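Local coordinates for ecto-NAD+ glycohydrolase (CD38 molecule) (Bos taurus, PDB 3GC6), which belongs to the ADP-ribosyl cyclase family of enzymes, a disulfide-rich glycoprotein that combines a bundle of helices with a four-stranded parallel sheet, at residues 73-78 against 108-113; 22-27 against 46-51. The protein carries 1 engineered substitution. All blocks are in the same frame, centred on the assembly; numbering follows the deposited sequence. Where two conformers were deposited one is given.

Contact 1: residues 73-78 against 108-113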
loop_
_atom_site.group_PDB
_atom_site.type_symbol
_atom_site.label_atom_id
_atom_site.label_comp_id
_atom_site.label_asym_id
_atom_site.label_seq_id
_atom_site.Cartn_x
_atom_site.Cartn_y
_atom_site.Cartn_z
ATOM N N ASN A 73 -15.950 -5.847 0.980
ATOM C CA ASN A 73 -15.202 -6.826 0.176
ATOM C C ASN A 73 -13.816 -6.342 -0.209
ATOM O O ASN A 73 -12.897 -7.143 -0.356
ATOM C CB ASN A 73 -15.950 -7.212 -1.101
ATOM C CG ASN A 73 -17.124 -8.119 -0.833
ATOM O OD1 ASN A 73 -17.297 -8.645 0.274
ATOM N ND2 ASN A 73 -17.954 -8.309 -1.864
ATOM N N LEU A 74 -13.662 -5.032 -0.379
ATOM C CA LEU A 74 -12.368 -4.477 -0.755
ATOM C C LEU A 74 -11.388 -4.424 0.429
ATOM O O LEU A 74 -10.175 -4.377 0.226
ATOM C CB LEU A 74 -12.519 -3.074 -1.334
ATOM C CG LEU A 74 -13.181 -3.006 -2.715
ATOM C CD1 LEU A 74 -13.503 -1.583 -3.075
ATOM C CD2 LEU A 74 -12.280 -3.640 -3.765
ATOM N N ALA A 75 -11.917 -4.432 1.657
ATOM C CA ALA A 75 -11.070 -4.305 2.842
ATOM C C ALA A 75 -11.829 -4.817 4.088
ATOM O O ALA A 75 -12.304 -4.030 4.906
ATOM C CB ALA A 75 -10.611 -2.856 3.029
ATOM N N PRO A 76 -11.974 -6.145 4.221
ATOM C CA PRO A 76 -12.765 -6.658 5.344
ATOM C C PRO A 76 -12.109 -6.340 6.668
ATOM O O PRO A 76 -10.878 -6.326 6.739
ATOM C CB PRO A 76 -12.756 -8.178 5.144
ATOM C CG PRO A 76 -12.363 -8.381 3.726
ATOM C CD PRO A 76 -11.517 -7.213 3.304
ATOM N N PRO A 77 -12.910 -6.085 7.713
ATOM C CA PRO A 77 -12.338 -5.712 9.029
ATOM C C PRO A 77 -11.918 -6.945 9.839
ATOM O O PRO A 77 -12.424 -7.197 10.944
ATOM C CB PRO A 77 -13.501 -4.999 9.705
ATOM C CG PRO A 77 -14.709 -5.719 9.152
ATOM C CD PRO A 77 -14.388 -5.971 7.706
ATOM N N THR A 78 -10.954 -7.668 9.302
ATOM C CA THR A 78 -10.486 -8.941 9.846
ATOM C C THR A 78 -9.193 -8.661 10.614
ATOM O O THR A 78 -8.315 -7.978 10.076
ATOM C CB THR A 78 -10.197 -9.902 8.667
ATOM O OG1 THR A 78 -11.386 -10.058 7.880
ATOM C CG2 THR A 78 -9.744 -11.259 9.142
ATOM N N ASP A 108 -9.094 0.303 14.293
ATOM C CA ASP A 108 -7.750 0.024 13.813
ATOM C C ASP A 108 -7.754 -0.855 12.550
ATOM O O ASP A 108 -6.704 -1.202 12.026
ATOM C CB ASP A 108 -6.915 -0.625 14.922
ATOM C CG ASP A 108 -6.734 0.283 16.126
ATOM O OD1 ASP A 108 -6.277 1.449 15.914
ATOM O OD2 ASP A 108 -7.007 -0.154 17.273
ATOM N N THR A 109 -8.948 -1.276 12.093
ATOM C CA THR A 109 -9.057 -1.928 10.791
ATOM C C THR A 109 -8.948 -0.834 9.721
ATOM O O THR A 109 -9.098 0.354 10.029
ATOM C CB THR A 109 -10.433 -2.640 10.636
ATOM O OG1 THR A 109 -11.513 -1.699 10.705
ATOM C CG2 THR A 109 -10.595 -3.707 11.741
ATOM N N LEU A 110 -8.729 -1.217 8.458
ATOM C CA LEU A 110 -8.614 -0.188 7.402
ATOM C C LEU A 110 -9.867 0.693 7.358
ATOM O O LEU A 110 -9.803 1.933 7.460
ATOM C CB LEU A 110 -8.375 -0.843 6.051
ATOM C CG LEU A 110 -7.994 0.076 4.881
ATOM C CD1 LEU A 110 -7.253 -0.723 3.790
ATOM C CD2 LEU A 110 -9.245 0.724 4.302
ATOM N N LEU A 111 -11.024 0.038 7.246
ATOM C CA LEU A 111 -12.257 0.808 7.088
ATOM C C LEU A 111 -12.594 1.604 8.362
ATOM O O LEU A 111 -13.137 2.720 8.279
ATOM C CB LEU A 111 -13.431 -0.106 6.654
ATOM C CG LEU A 111 -13.274 -0.674 5.239
ATOM C CD1 LEU A 111 -14.455 -1.593 4.915
ATOM C CD2 LEU A 111 -13.182 0.487 4.177
ATOM N N GLY A 112 -12.370 0.982 9.535
ATOM C CA GLY A 112 -12.615 1.674 10.803
ATOM C C GLY A 112 -11.715 2.895 10.926
ATOM O O GLY A 112 -12.127 3.941 11.444
ATOM N N TYR A 113 -10.478 2.756 10.477
ATOM C CA TYR A 113 -9.544 3.865 10.503
ATOM C C TYR A 113 -9.977 4.994 9.569
ATOM O O TYR A 113 -9.924 6.180 9.938
ATOM C CB TYR A 113 -8.140 3.340 10.145
ATOM C CG TYR A 113 -7.048 4.387 10.213
ATOM C CD1 TYR A 113 -6.402 4.639 11.406
ATOM C CD2 TYR A 113 -6.642 5.093 9.084
ATOM C CE1 TYR A 113 -5.380 5.607 11.481
ATOM C CE2 TYR A 113 -5.617 6.049 9.145
ATOM C CZ TYR A 113 -5.005 6.303 10.351
ATOM O OH TYR A 113 -3.979 7.251 10.433
HETATM O O HOH W 1 -11.246 -2.833 7.107
HETATM O O HOH W 2 -8.614 -3.947 7.586
#

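Contact 2: residues 22-27 against 46-51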
loop_
_atom_site.group_PDB
_atom_site.type_symbol
_atom_site.label_atom_id
_atom_site.label_comp_id
_atom_site.label_asym_id
_atom_site.label_seq_id
_atom_site.Cartn_x
_atom_site.Cartn_y
_atom_site.Cartn_z
ATOM N N LYS A 22 -11.199 13.813 0.583
ATOM C CA LYS A 22 -9.760 14.021 0.783
ATOM C C LYS A 22 -9.310 13.259 2.021
ATOM O O LYS A 22 -8.246 12.611 2.023
ATOM C CB LYS A 22 -9.419 15.493 0.948
ATOM C CG LYS A 22 -7.903 15.711 1.172
ATOM C CD LYS A 22 -7.580 17.154 1.439
ATOM C CE LYS A 22 -7.760 17.500 2.883
ATOM N NZ LYS A 22 -6.955 18.703 3.203
ATOM N N ILE A 23 -10.121 13.335 3.075
ATOM C CA ILE A 23 -9.752 12.696 4.321
ATOM C C ILE A 23 -9.668 11.181 4.130
ATOM O O ILE A 23 -8.712 10.545 4.590
ATOM C CB ILE A 23 -10.755 13.040 5.440
ATOM C CG1 ILE A 23 -10.676 14.538 5.744
ATOM C CG2 ILE A 23 -10.484 12.218 6.699
ATOM C CD1 ILE A 23 -11.855 15.065 6.554
ATOM N N ILE A 24 -10.679 10.601 3.477
ATOM C CA ILE A 24 -10.667 9.162 3.214
ATOM C C ILE A 24 -9.392 8.755 2.486
ATOM O O ILE A 24 -8.684 7.835 2.906
ATOM C CB ILE A 24 -11.875 8.741 2.367
ATOM C CG1 ILE A 24 -13.148 8.946 3.180
ATOM C CG2 ILE A 24 -11.724 7.298 1.922
ATOM C CD1 ILE A 24 -13.188 8.136 4.458
ATOM N N GLN A 25 -9.111 9.482 1.409
ATOM C CA GLN A 25 -7.955 9.227 0.526
ATOM C C GLN A 25 -6.685 9.264 1.343
ATOM O O GLN A 25 -5.873 8.328 1.305
ATOM C CB GLN A 25 -7.868 10.304 -0.573
ATOM C CG GLN A 25 -6.559 10.219 -1.430
ATOM C CD GLN A 25 -5.459 11.217 -1.028
ATOM O OE1 GLN A 25 -4.331 10.829 -0.683
ATOM N NE2 GLN A 25 -5.785 12.509 -1.089
ATOM N N GLU A 26 -6.497 10.343 2.095
ATOM C CA GLU A 26 -5.268 10.501 2.843
ATOM C C GLU A 26 -5.139 9.377 3.888
ATOM O O GLU A 26 -4.058 8.803 4.081
ATOM C CB GLU A 26 -5.169 11.864 3.527
ATOM C CG GLU A 26 -4.987 13.056 2.576
ATOM C CD GLU A 26 -4.879 14.370 3.328
ATOM O OE1 GLU A 26 -5.154 14.402 4.548
ATOM O OE2 GLU A 26 -4.538 15.386 2.685
ATOM N N ARG A 27 -6.227 9.089 4.596
ATOM C CA ARG A 27 -6.177 8.054 5.634
ATOM C C ARG A 27 -5.875 6.680 5.034
ATOM O O ARG A 27 -5.155 5.874 5.633
ATOM C CB ARG A 27 -7.486 8.035 6.433
ATOM C CG ARG A 27 -7.618 9.227 7.353
ATOM C CD ARG A 27 -8.914 9.147 8.144
ATOM N NE ARG A 27 -9.005 10.215 9.138
ATOM C CZ ARG A 27 -9.962 10.296 10.066
ATOM N NH1 ARG A 27 -10.939 9.402 10.109
ATOM N NH2 ARG A 27 -9.920 11.300 10.958
ATOM N N ALA A 46 -9.958 2.671 -5.383
ATOM C CA ALA A 46 -11.163 1.849 -5.465
ATOM C C ALA A 46 -11.952 1.869 -4.153
ATOM O O ALA A 46 -13.185 1.891 -4.157
ATOM C CB ALA A 46 -10.863 0.410 -5.886
ATOM N N ILE A 47 -11.239 1.800 -3.024
ATOM C CA ILE A 47 -11.900 1.868 -1.705
ATOM C C ILE A 47 -12.664 3.190 -1.518
ATOM O O ILE A 47 -13.842 3.201 -1.087
ATOM C CB ILE A 47 -10.875 1.603 -0.573
ATOM C CG1 ILE A 47 -10.534 0.112 -0.563
ATOM C CG2 ILE A 47 -11.456 1.992 0.770
ATOM C CD1 ILE A 47 -9.214 -0.214 0.198
ATOM N N ARG A 48 -12.021 4.310 -1.840
ATOM C CA ARG A 48 -12.696 5.600 -1.742
ATOM C C ARG A 48 -13.917 5.621 -2.664
ATOM O O ARG A 48 -15.008 6.051 -2.271
ATOM C CB ARG A 48 -11.754 6.753 -2.109
ATOM C CG ARG A 48 -12.378 8.130 -1.974
ATOM C CD ARG A 48 -11.352 9.219 -2.303
ATOM N NE ARG A 48 -10.866 9.091 -3.683
ATOM C CZ ARG A 48 -9.602 8.831 -4.027
ATOM N NH1 ARG A 48 -9.272 8.730 -5.309
ATOM N NH2 ARG A 48 -8.666 8.679 -3.104
ATOM N N GLN A 49 -13.731 5.173 -3.903
ATOM C CA GLN A 49 -14.843 5.230 -4.854
ATOM C C GLN A 49 -16.022 4.358 -4.361
ATOM O O GLN A 49 -17.193 4.778 -4.469
ATOM C CB GLN A 49 -14.367 4.816 -6.251
ATOM C CG GLN A 49 -13.501 5.921 -6.866
ATOM C CD GLN A 49 -12.834 5.492 -8.150
ATOM O OE1 GLN A 49 -12.781 4.308 -8.451
ATOM N NE2 GLN A 49 -12.315 6.457 -8.909
ATOM N N ALA A 50 -15.713 3.170 -3.826
ATOM C CA ALA A 50 -16.757 2.270 -3.293
ATOM C C ALA A 50 -17.453 2.890 -2.074
ATOM O O ALA A 50 -18.663 2.730 -1.900
ATOM C CB ALA A 50 -16.167 0.902 -2.922
ATOM N N PHE A 51 -16.681 3.551 -1.207
ATOM C CA PHE A 51 -17.265 4.183 -0.017
ATOM C C PHE A 51 -18.284 5.226 -0.472
ATOM O O PHE A 51 -19.441 5.252 -0.005
ATOM C CB PHE A 51 -16.114 4.829 0.795
ATOM C CG PHE A 51 -16.390 4.943 2.274
ATOM C CD1 PHE A 51 -15.372 4.701 3.188
ATOM C CD2 PHE A 51 -17.645 5.289 2.751
ATOM C CE1 PHE A 51 -15.606 4.794 4.578
ATOM C CE2 PHE A 51 -17.884 5.384 4.136
ATOM C CZ PHE A 51 -16.858 5.132 5.045
#

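Contact 1: residues 73-78 against 108-113
A75, just after helix 69-74, turns its methyl toward the first turn of helix 110-115, where L110 and L111 receive it; P77 lies against T109, the N-cap of that helix. This is a loop laid across a helix N-terminus, and all five touching residues are buried. The two methyls of L110 straddle the approach of A75: CB lies 4.0 Å from L110 CD2 and 4.1 Å from L110 CD1. L111 sets CD1 beyond A75 O, 3.3 Å from it, while its CG touches A75 CB at 4.1 Å. L110, with CG anti to its own N (chi1 -170°), comes to the methyl with both its branch ends, whereas L111, with CG beside its N (-68°), reaches the methyl by CG and the carbonyl oxygen by CD1. Further along, P77 CB meets T109 CG2 at 3.8 Å, ring carbon on methyl, and P77 is the centre of an inverse gamma turn. The polar backbone atoms meet through water: water 1 donates to A75 O and accepts from L111 N, while water 2 accepts from L110 N and bonds only weakly to P76 O. Two amides at the helix start are thereby satisfied. Helix 145-159 packs on both segments, its L153 touching P77 and L111; I47 of helix 44-55 touches A75 and L110. The hydroxyl of T109 is gripped twice: OG1 donates to L106 O and accepts the capping bond from G112 N, 3.0 Å long and bent to 147°.

Contact 2: residues 22-27 against 46-51
I24 and R48 meet between two neighbouring helices, the two side chains running antiparallel past each other so that I24 CG2 comes to rest against the aliphatic stem, 4.0 Å from R48 CG. The other branch of the isoleucine ends in CD1, which lies 4.1 Å from F51 CE1, with I24 standing roughly perpendicular to F51. On the other side of the arginine, Q25 and R48 run abreast. R48 reaches the glutamine through an extended start followed by a bend at chi3 (61°), which swings the guanidinium alongside the glutamine stem; in the conformer given, Q25 CA lies at the guanidinium edge, in its plane. The modelled 3.1 Å between R48 NH2 and Q25 CG is very short for such a pair, and since R48 has two deposited conformers that tightness is doubtful. I24 too was modelled in two conformers. The contact is a near-antiparallel packing of successive helices: the axes of 22-27 and 46-51 approach to 9.6 Å at 147°, with Q25 CA and R48 CA the nearest such pair, 6.4 Å apart, and the C28-C44 disulfide joins the same two helices. One flank of the seam reaches the dimer interface, where R48 NH1 is hydrogen-bonded to Q45 OE1 of the second subunit and Q25 packs on N43 of that subunit. The other flank is aromatic and buried, F51 meeting W120 and F20 edge-to-face and F149 with ring planes about 20° apart. Helix 110-115 lies across both partners, its L114 touching I24 and I47, while helix 69-74 lies against helix 44-55, placing L71 on F51.

Contact 2 closes before contact 1 opens, so the two follow in series along the chain, with centres about 12 Å apart on the same side of the chain's centre. Helix 44-55 leads on to helix 69-74, and these two helices join the contacts directly: L74 CD1 lies 3.6 Å from A50 CB, and L74 CB packs on I47 CG1 at 3.8 Å. Helix 110-115, half of contact 1, also touches helix 20-35 through Y113 and R27. Four helices therefore share one helical cluster, apart from the parallel strands 85-88, 164-170, 196-203 and 231-239. Contact 1 is buried, its centre about 11 Å from the chain's; contact 2, at about 18 Å, extends to the second subunit.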